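Local coordinates for ileal bile acid-binding protein (Danio rerio, PDB 3ELX), which binds cholate and probably other bile acids, and perhaps fatty acids, as a small cytoplasmic carrier of the fatty-acid binding protein family, at residues A[103-108]-A[112-117]. Residues are numbered along the deposited sequence; the frame is centred on the assembly and turned at random.
Sequences QTTEIS and LVETST
T104 pairs with T115, and E106 with V113, through two rings of backbone hydrogen bonds that zip strands 102-108 and 111-119 into an antiparallel hairpin of the FABP β-barrel. The straightest of the four runs from T115 N to T104 O (2.8 Å, 178° at the hydrogen). Between the rings, T105 CA lies 3.4 Å from V113 O in a CA-H...O contact. Side chains alternate between the two faces. On the face of Q103, T105, I107, L112, E114 and S116, S116 OG donates to Q103 OE1 at 2.5 Å, so short that its length is doubtful. CG of Q103 stands opposite the backbone N (chi1 -178°), and a turn about CB-CG (chi2 68°) brings its amide over to strand 111-119, with NE2 3.4 Å from E114 CB. Water 1 accepts from this NE2 and donates to S116 OG, closing a small polar cycle. T105 and E114 lie alongside each other, and water 3 links T105 OG1 to E114 OE1, while E114 OE2 forms a salt bridge with R129 NH1. Apolar contact follows toward the turn: T105 CG2 presses tightly on L112 CD1 (3.4 Å), which also meets I107 CD1 at 3.6 Å. On the other face, T104 OG1 packs against T115 CB (3.4 Å), and water 2 joins T115 OG1 to both T104 O and V113 O. W53 and Q55, which contacts cholate in the ligand-bound protein, touch E114 from strand 50-57 across the barrel. The amide, hydroxyls, carboxylate and waters thus give the inward face a polar, hydrated lining beside an aliphatic patch, consistent with an interior suited to amphipathic bile acids.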
loop_
_atom_site.group_PDB
_atom_site.type_symbol
_atom_site.label_atom_id
_atom_site.label_comp_id
_atom_site.label_asym_id
_atom_site.label_seq_id
_atom_site.Cartn_x
_atom_site.Cartn_y
_atom_site.Cartn_z
ATOM N N GLN A 103 0.762 6.470 4.075
ATOM C CA GLN A 103 -0.148 5.443 3.547
ATOM C C GLN A 103 -1.266 5.200 4.539
ATOM O O GLN A 103 -0.997 4.933 5.699
ATOM C CB GLN A 103 0.605 4.127 3.362
ATOM C CG GLN A 103 -0.244 3.026 2.775
ATOM C CD GLN A 103 -0.618 3.336 1.352
ATOM O OE1 GLN A 103 0.143 3.970 0.631
ATOM N NE2 GLN A 103 -1.812 2.922 0.945
ATOM N N THR A 104 -2.517 5.299 4.097
ATOM C CA THR A 104 -3.642 4.939 4.965
ATOM C C THR A 104 -4.403 3.825 4.288
ATOM O O THR A 104 -4.623 3.871 3.080
ATOM C CB THR A 104 -4.599 6.109 5.241
ATOM O OG1 THR A 104 -5.291 6.458 4.036
ATOM C CG2 THR A 104 -3.846 7.303 5.775
ATOM N N THR A 105 -4.782 2.815 5.054
ATOM C CA THR A 105 -5.453 1.673 4.463
ATOM C C THR A 105 -6.602 1.221 5.340
ATOM O O THR A 105 -6.478 1.147 6.556
ATOM C CB THR A 105 -4.468 0.540 4.194
ATOM O OG1 THR A 105 -3.428 1.029 3.322
ATOM C CG2 THR A 105 -5.170 -0.641 3.540
ATOM N N GLU A 106 -7.724 0.914 4.708
ATOM C CA GLU A 106 -8.872 0.421 5.454
ATOM C C GLU A 106 -9.731 -0.489 4.599
ATOM O O GLU A 106 -9.562 -0.539 3.382
ATOM C CB GLU A 106 -9.705 1.582 6.009
ATOM C CG GLU A 106 -10.402 2.431 4.952
ATOM C CD GLU A 106 -11.392 3.420 5.560
ATOM O OE1 GLU A 106 -11.957 3.149 6.649
ATOM O OE2 GLU A 106 -11.613 4.479 4.940
ATOM N N ILE A 107 -10.632 -1.214 5.253
ATOM C CA ILE A 107 -11.669 -1.947 4.543
ATOM C C ILE A 107 -12.917 -1.079 4.574
ATOM O O ILE A 107 -13.401 -0.717 5.649
ATOM C CB ILE A 107 -11.961 -3.332 5.167
ATOM C CG1 ILE A 107 -10.684 -4.185 5.261
ATOM C CG2 ILE A 107 -13.055 -4.056 4.367
ATOM C CD1 ILE A 107 -9.906 -4.374 3.948
ATOM N N SER A 108 -13.399 -0.708 3.391
ATOM C CA SER A 108 -14.605 0.101 3.261
ATOM C C SER A 108 -15.530 -0.486 2.208
ATOM O O SER A 108 -15.123 -0.705 1.065
ATOM C CB SER A 108 -14.261 1.545 2.898
ATOM O OG SER A 108 -15.439 2.329 2.842
ATOM N N LEU A 112 -10.774 -3.217 -0.159
ATOM C CA LEU A 112 -9.531 -2.712 0.429
ATOM C C LEU A 112 -9.207 -1.376 -0.223
ATOM O O LEU A 112 -8.966 -1.317 -1.426
ATOM C CB LEU A 112 -8.392 -3.712 0.201
ATOM C CG LEU A 112 -6.988 -3.320 0.672
ATOM C CD1 LEU A 112 -6.942 -3.216 2.166
ATOM C CD2 LEU A 112 -5.946 -4.316 0.162
ATOM N N VAL A 113 -9.214 -0.300 0.568
ATOM C CA VAL A 113 -8.963 1.033 0.032
ATOM C C VAL A 113 -7.662 1.578 0.590
ATOM O O VAL A 113 -7.535 1.763 1.801
ATOM C CB VAL A 113 -10.107 2.008 0.361
ATOM C CG1 VAL A 113 -9.833 3.356 -0.289
ATOM C CG2 VAL A 113 -11.457 1.443 -0.129
ATOM N N GLU A 114 -6.715 1.836 -0.305
ATOM C CA GLU A 114 -5.360 2.230 0.067
ATOM C C GLU A 114 -5.062 3.608 -0.492
ATOM O O GLU A 114 -5.134 3.815 -1.701
ATOM C CB GLU A 114 -4.356 1.219 -0.467
ATOM C CG GLU A 114 -4.529 -0.159 0.128
ATOM C CD GLU A 114 -3.562 -1.159 -0.461
ATOM O OE1 GLU A 114 -2.407 -1.220 0.015
ATOM O OE2 GLU A 114 -3.957 -1.878 -1.402
ATOM N N THR A 115 -4.753 4.552 0.394
ATOM C CA THR A 115 -4.516 5.934 -0.021
ATOM C C THR A 115 -3.069 6.321 0.290
ATOM O O THR A 115 -2.648 6.270 1.456
ATOM C CB THR A 115 -5.478 6.892 0.704
ATOM O OG1 THR A 115 -6.838 6.509 0.466
ATOM C CG2 THR A 115 -5.256 8.345 0.251
ATOM N N SER A 116 -2.325 6.716 -0.744
ATOM C CA SER A 116 -0.945 7.175 -0.584
ATOM C C SER A 116 -0.912 8.684 -0.821
ATOM O O SER A 116 -1.373 9.170 -1.855
ATOM C CB SER A 116 -0.012 6.464 -1.570
ATOM O OG SER A 116 -0.184 5.055 -1.564
ATOM N N THR A 117 -0.368 9.422 0.141
ATOM C CA THR A 117 -0.397 10.879 0.098
ATOM C C THR A 117 1.030 11.402 0.130
ATOM O O THR A 117 1.767 11.173 1.089
ATOM C CB THR A 117 -1.193 11.415 1.291
ATOM O OG1 THR A 117 -2.509 10.845 1.247
ATOM C CG2 THR A 117 -1.279 12.945 1.261
HETATM O O HOH W 1 -2.289 3.626 -2.186
HETATM O O HOH W 2 -7.609 4.724 2.448
HETATM O O HOH W 3 -1.507 -0.077 2.229
#